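Local atomic coordinates of cell shape-determining protein MreC (Streptococcus pneumoniae, PDB entry 2QF4), a protein that helps form and maintain cell shape, probably as part of the elongasome that synthesizes peripheral peptidoglycan, represented here by its major extracytoplasmic domain. Residues Thr26-Ser32 with Val54-Ile60; Ser74-His79 with Asp113-Gly119. All coordinates share one frame. Numbering follows the deposited sequence.

Contact 1: residues Thr26-Ser32 with Val54-Ile60; sequences TLDAGRS and VEENSTI
T26 and L27, both extended, end strand 24-27 and run antiparallel to T59 and I60. L27 and T59 form a hydrogen-bonded pair (L27 N to T59 O 2.8 Å, T59 N to L27 O 3.1 Å). T26 and I60 are a non-hydrogen-bonded pair, CA atoms 4.5 Å apart, their m rotamers setting T26 OG1 4.1 Å from I60 CG1. On the other face, L27 (m, t) and T59 (m) pack on L163, and T59 OG1 donates to A29 O (2.7 Å). D28 (p) turns away, its OD1 accepting a bond from D12 N. The arrangement belongs to one of two six-stranded antiparallel barrels of this alpha-lytic protease-like fold: segment 54-60 holds the tight turn, E55-S58, of the hairpin between strands 46-54 and 59-63, held by E55 N to S58 O (2.8 Å), with E56 (-62/-40) and N57 (-125/10) at its corners, roughly type I. A CB on G30 would clash with E55 O and S58 O. Beyond it the chain enters a 3-10 turn, where R31 N donates to E55 O (3.0 Å) and S32 N to E56 O (3.0 Å). R31 (t, t, m) stretches back beside the hairpin, V54 CG1 over one guanidinium face, NH2 weakly bonded to V54 O (2.9 Å). N57 (m) directs OD1 to 3.0 Å from OG of S32 (p), while E56 (t, p) sets OE2 3.2 Å from S32 CB.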
loop_
_atom_site.group_PDB
_atom_site.type_symbol
_atom_site.label_atom_id
_atom_site.label_comp_id
_atom_site.label_asym_id
_atom_site.label_seq_id
_atom_site.Cartn_x
_atom_site.Cartn_y
_atom_site.Cartn_z
ATOM N N THR A 26 -7.238 -14.190 -0.748
ATOM C CA THR A 26 -6.458 -15.273 -0.151
ATOM C C THR A 26 -5.580 -15.878 -1.210
ATOM O O THR A 26 -6.049 -16.217 -2.312
ATOM C CB THR A 26 -7.368 -16.364 0.450
ATOM O OG1 THR A 26 -8.266 -15.754 1.354
ATOM C CG2 THR A 26 -6.539 -17.420 1.164
ATOM N N LEU A 27 -4.304 -16.040 -0.863
ATOM C CA LEU A 27 -3.301 -16.660 -1.697
ATOM C C LEU A 27 -2.968 -18.058 -1.176
ATOM O O LEU A 27 -3.027 -18.324 0.023
ATOM C CB LEU A 27 -2.021 -15.805 -1.727
ATOM C CG LEU A 27 -2.206 -14.343 -2.029
ATOM C CD1 LEU A 27 -0.824 -13.631 -2.001
ATOM C CD2 LEU A 27 -2.894 -14.156 -3.344
ATOM N N ASP A 28 -2.579 -18.933 -2.095
ATOM C CA ASP A 28 -2.266 -20.333 -1.802
ATOM C C ASP A 28 -0.827 -20.600 -1.391
ATOM O O ASP A 28 -0.357 -21.705 -1.588
ATOM C CB ASP A 28 -2.671 -21.224 -2.970
ATOM C CG ASP A 28 -1.842 -21.020 -4.221
ATOM O OD1 ASP A 28 -0.973 -20.133 -4.271
ATOM O OD2 ASP A 28 -2.117 -21.789 -5.181
ATOM N N ALA A 29 -0.168 -19.666 -0.716
ATOM C CA ALA A 29 1.151 -19.872 -0.085
ATOM C C ALA A 29 1.020 -19.173 1.253
ATOM O O ALA A 29 0.490 -18.062 1.314
ATOM C CB ALA A 29 2.247 -19.363 -0.937
ATOM N N GLY A 30 1.618 -19.702 2.311
ATOM C CA GLY A 30 2.152 -18.888 3.330
ATOM C C GLY A 30 3.441 -19.173 3.984
ATOM O O GLY A 30 4.423 -19.104 3.309
ATOM N N ARG A 31 3.416 -19.319 5.301
ATOM C CA ARG A 31 4.669 -19.290 6.067
ATOM C C ARG A 31 5.609 -20.403 5.649
ATOM O O ARG A 31 6.829 -20.196 5.593
ATOM C CB ARG A 31 4.390 -19.374 7.562
ATOM C CG ARG A 31 5.494 -19.158 8.576
ATOM C CD ARG A 31 4.875 -19.268 9.984
ATOM N NE ARG A 31 4.035 -18.105 10.320
ATOM C CZ ARG A 31 2.723 -18.117 10.573
ATOM N NH1 ARG A 31 2.009 -19.240 10.551
ATOM N NH2 ARG A 31 2.107 -16.970 10.854
ATOM N N SER A 32 5.049 -21.564 5.287
ATOM C CA SER A 32 5.883 -22.697 4.869
ATOM C C SER A 32 6.712 -22.376 3.622
ATOM O O SER A 32 7.723 -23.057 3.362
ATOM C CB SER A 32 5.023 -23.928 4.638
ATOM O OG SER A 32 4.255 -23.813 3.450
ATOM N N VAL A 54 -0.888 -14.409 7.991
ATOM C CA VAL A 54 -0.120 -15.507 7.439
ATOM C C VAL A 54 -0.526 -16.800 8.143
ATOM O O VAL A 54 -0.422 -16.891 9.378
ATOM C CB VAL A 54 1.381 -15.263 7.615
ATOM C CG1 VAL A 54 2.171 -16.415 7.041
ATOM C CG2 VAL A 54 1.785 -13.912 6.962
ATOM N N GLU A 55 -0.999 -17.779 7.378
ATOM C CA GLU A 55 -1.211 -19.148 7.875
ATOM C C GLU A 55 -0.086 -20.018 7.348
ATOM O O GLU A 55 0.772 -19.569 6.625
ATOM C CB GLU A 55 -2.567 -19.697 7.454
ATOM C CG GLU A 55 -3.763 -18.815 7.815
ATOM C CD GLU A 55 -4.006 -18.675 9.299
ATOM O OE1 GLU A 55 -4.949 -19.321 9.812
ATOM O OE2 GLU A 55 -3.271 -17.897 9.953
ATOM N N GLU A 56 -0.064 -21.296 7.734
ATOM C CA GLU A 56 1.037 -22.154 7.292
ATOM C C GLU A 56 1.079 -22.282 5.775
ATOM O O GLU A 56 2.155 -22.242 5.178
ATOM C CB GLU A 56 0.962 -23.537 7.925
ATOM C CG GLU A 56 2.129 -24.476 7.568
ATOM C CD GLU A 56 3.479 -24.028 8.093
ATOM O OE1 GLU A 56 3.540 -23.054 8.871
ATOM O OE2 GLU A 56 4.493 -24.672 7.723
ATOM N N ASN A 57 -0.092 -22.399 5.128
ATOM C CA ASN A 57 -0.131 -22.623 3.680
ATOM C C ASN A 57 -0.949 -21.616 2.867
ATOM O O ASN A 57 -1.176 -21.830 1.682
ATOM C CB ASN A 57 -0.601 -24.059 3.385
ATOM C CG ASN A 57 0.350 -25.088 3.919
ATOM O OD1 ASN A 57 1.530 -25.088 3.580
ATOM N ND2 ASN A 57 -0.140 -25.943 4.776
ATOM N N SER A 58 -1.382 -20.527 3.498
ATOM C CA SER A 58 -2.147 -19.482 2.824
ATOM C C SER A 58 -1.843 -18.171 3.487
ATOM O O SER A 58 -1.347 -18.130 4.624
ATOM C CB SER A 58 -3.656 -19.771 2.901
ATOM O OG SER A 58 -4.151 -19.798 4.230
ATOM N N THR A 59 -2.191 -17.101 2.778
ATOM C CA THR A 59 -1.969 -15.733 3.223
ATOM C C THR A 59 -3.179 -14.900 2.802
ATOM O O THR A 59 -3.654 -15.004 1.690
ATOM C CB THR A 59 -0.713 -15.121 2.551
ATOM O OG1 THR A 59 0.429 -15.883 2.926
ATOM C CG2 THR A 59 -0.459 -13.679 2.975
ATOM N N ILE A 60 -3.682 -14.072 3.704
ATOM C CA ILE A 60 -4.746 -13.131 3.386
ATOM C C ILE A 60 -4.126 -11.738 3.166
ATOM O O ILE A 60 -3.272 -11.276 3.948
ATOM C CB ILE A 60 -5.821 -13.044 4.488
ATOM C CG1 ILE A 60 -6.387 -14.448 4.792
ATOM C CG2 ILE A 60 -6.926 -12.058 4.047
ATOM C CD1 ILE A 60 -7.500 -14.449 5.843
#

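Contact 2: residues Ser74-His79 with Asp113-Gly119; sequences SVKIQH and DKVTTGG
Strands 74-79 and 114-118 close a six-stranded antiparallel barrel of the double-barrel, alpha-lytic protease-like fold; their axes approach to 3.6 Å at 139°. K76, the most covered residue, pairs with T116 through K76 N to T116 O (2.8 Å) and T116 N to K76 O (3.0 Å). Its p, t, t, t side chain lays CE 3.4 Å from OG1 of T116 (p); NZ forms a salt bridge with D127 OD1 and, through water 2, reaches G118 O. On the other face I77 CG1 meets V115 CG2 at 4.1 Å. At one end G118 N donates to S74 O (2.9 Å), and water 1 accepts from G119 N (2.9 Å) and lies 2.8 Å from S74 O; a CB on G118 would strike OG of S74 (t). At the other end Q78 N donates to K114 O (3.0 Å), and D113 (m) sets CB 3.9 Å from I77 CG2. D113 OD2, also bonded to S110 N, accepts a hydrogen bond at the ring edge of H79 (t), from ND1 at 2.7 Å.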
loop_
_atom_site.group_PDB
_atom_site.type_symbol
_atom_site.label_atom_id
_atom_site.label_comp_id
_atom_site.label_asym_id
_atom_site.label_seq_id
_atom_site.Cartn_x
_atom_site.Cartn_y
_atom_site.Cartn_z
ATOM N N SER A 74 3.138 2.920 5.245
ATOM C CA SER A 74 3.933 4.100 4.939
ATOM C C SER A 74 4.008 4.366 3.447
ATOM O O SER A 74 4.282 3.454 2.675
ATOM C CB SER A 74 5.353 3.846 5.494
ATOM O OG SER A 74 6.303 4.777 4.995
ATOM N N VAL A 75 3.783 5.618 3.050
ATOM C CA VAL A 75 3.927 6.077 1.681
ATOM C C VAL A 75 4.726 7.356 1.671
ATOM O O VAL A 75 4.888 8.029 2.677
ATOM C CB VAL A 75 2.539 6.290 0.982
ATOM C CG1 VAL A 75 1.840 4.945 0.834
ATOM C CG2 VAL A 75 1.655 7.302 1.711
ATOM N N LYS A 76 5.211 7.668 0.478
ATOM C CA LYS A 76 5.900 8.920 0.262
ATOM C C LYS A 76 5.495 9.487 -1.089
ATOM O O LYS A 76 5.137 8.801 -2.035
ATOM C CB LYS A 76 7.419 8.771 0.394
ATOM C CG LYS A 76 8.041 7.876 -0.595
ATOM C CD LYS A 76 9.528 7.653 -0.319
ATOM C CE LYS A 76 10.109 6.682 -1.316
ATOM N NZ LYS A 76 11.575 6.464 -1.075
ATOM N N ILE A 77 5.505 10.815 -1.130
ATOM C CA ILE A 77 5.076 11.627 -2.269
ATOM C C ILE A 77 6.281 12.457 -2.704
ATOM O O ILE A 77 6.897 13.135 -1.880
ATOM C CB ILE A 77 3.936 12.571 -1.861
ATOM C CG1 ILE A 77 2.743 11.787 -1.277
ATOM C CG2 ILE A 77 3.502 13.422 -3.024
ATOM C CD1 ILE A 77 1.694 12.652 -0.571
ATOM N N GLN A 78 6.595 12.414 -3.999
ATOM C CA GLN A 78 7.700 13.200 -4.524
ATOM C C GLN A 78 7.184 14.466 -5.160
ATOM O O GLN A 78 6.394 14.416 -6.088
ATOM C CB GLN A 78 8.481 12.362 -5.548
ATOM C CG GLN A 78 9.863 12.921 -5.865
ATOM C CD GLN A 78 10.786 13.002 -4.654
ATOM O OE1 GLN A 78 10.660 12.223 -3.688
ATOM N NE2 GLN A 78 11.751 13.927 -4.706
ATOM N N HIS A 79 7.611 15.612 -4.641
ATOM C CA HIS A 79 7.236 16.912 -5.179
ATOM C C HIS A 79 8.526 17.631 -5.546
ATOM O O HIS A 79 9.213 18.181 -4.684
ATOM C CB HIS A 79 6.462 17.720 -4.158
ATOM C CG HIS A 79 6.000 19.035 -4.686
ATOM N ND1 HIS A 79 4.902 19.141 -5.506
ATOM C CD2 HIS A 79 6.509 20.285 -4.559
ATOM C CE1 HIS A 79 4.725 20.409 -5.824
ATOM N NE2 HIS A 79 5.689 21.122 -5.264
ATOM N N ASP A 113 1.898 14.331 -8.773
ATOM C CA ASP A 113 3.069 13.945 -7.996
ATOM C C ASP A 113 3.005 12.432 -7.733
ATOM O O ASP A 113 1.943 11.864 -7.413
ATOM C CB ASP A 113 3.150 14.702 -6.684
ATOM C CG ASP A 113 3.576 16.169 -6.832
ATOM O OD1 ASP A 113 4.047 16.576 -7.904
ATOM O OD2 ASP A 113 3.465 16.889 -5.810
ATOM N N LYS A 114 4.139 11.772 -7.848
ATOM C CA LYS A 114 4.175 10.329 -7.728
ATOM C C LYS A 114 4.217 9.870 -6.285
ATOM O O LYS A 114 4.937 10.414 -5.454
ATOM C CB LYS A 114 5.390 9.761 -8.471
ATOM C CG LYS A 114 5.346 10.013 -9.986
ATOM C CD LYS A 114 4.232 9.257 -10.665
ATOM C CE LYS A 114 4.438 9.144 -12.198
ATOM N NZ LYS A 114 4.619 10.456 -12.878
ATOM N N VAL A 115 3.460 8.809 -6.009
ATOM C CA VAL A 115 3.339 8.220 -4.698
ATOM C C VAL A 115 3.852 6.801 -4.741
ATOM O O VAL A 115 3.470 6.038 -5.636
ATOM C CB VAL A 115 1.865 8.233 -4.202
ATOM C CG1 VAL A 115 1.757 7.762 -2.766
ATOM C CG2 VAL A 115 1.270 9.602 -4.379
ATOM N N THR A 116 4.754 6.485 -3.824
ATOM C CA THR A 116 5.360 5.160 -3.716
ATOM C C THR A 116 5.343 4.758 -2.238
ATOM O O THR A 116 5.050 5.557 -1.357
ATOM C CB THR A 116 6.811 5.161 -4.269
ATOM O OG1 THR A 116 7.568 6.153 -3.562
ATOM C CG2 THR A 116 6.808 5.441 -5.737
ATOM N N THR A 117 5.659 3.494 -1.948
ATOM C CA THR A 117 5.731 3.099 -0.553
ATOM C C THR A 117 6.949 3.760 0.091
ATOM O O THR A 117 7.971 4.011 -0.544
ATOM C CB THR A 117 5.722 1.603 -0.365
ATOM O OG1 THR A 117 6.809 1.002 -1.110
ATOM C CG2 THR A 117 4.373 1.009 -0.815
ATOM N N GLY A 118 6.819 4.086 1.367
ATOM C CA GLY A 118 7.835 4.805 2.102
ATOM C C GLY A 118 8.841 3.985 2.850
ATOM O O GLY A 118 9.939 4.455 3.151
ATOM N N GLY A 119 8.485 2.755 3.192
ATOM C CA GLY A 119 9.379 1.852 3.936
ATOM C C GLY A 119 9.471 2.069 5.436
ATOM O O GLY A 119 10.237 1.369 6.078
HETATM O O HOH W 1 5.977 1.258 3.082
HETATM O O HOH W 2 11.807 5.866 1.788
HETATM O O HOH W 3 6.531 13.214 -8.668
#

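Overall arrangement
Contacts 1 and 2 belong to different barrels of the domain and lie on opposite sides of its centre, with their own centres 28 Å apart and their nearest atoms about 15 Å apart. They follow in series along the chain: strand 59-63, which leaves contact 1, is succeeded by strand 74-79, which opens contact 2. The centre of contact 1, which joins strand 24-27 and the loop after it to a hairpin, lies about 19 Å from the centre of the chain; that of contact 2, which closes its barrel, about 10 Å. A 1,2-ethanediol, probably from the crystallisation liquor, lies about 6 Å from the T117 side chain of contact 2.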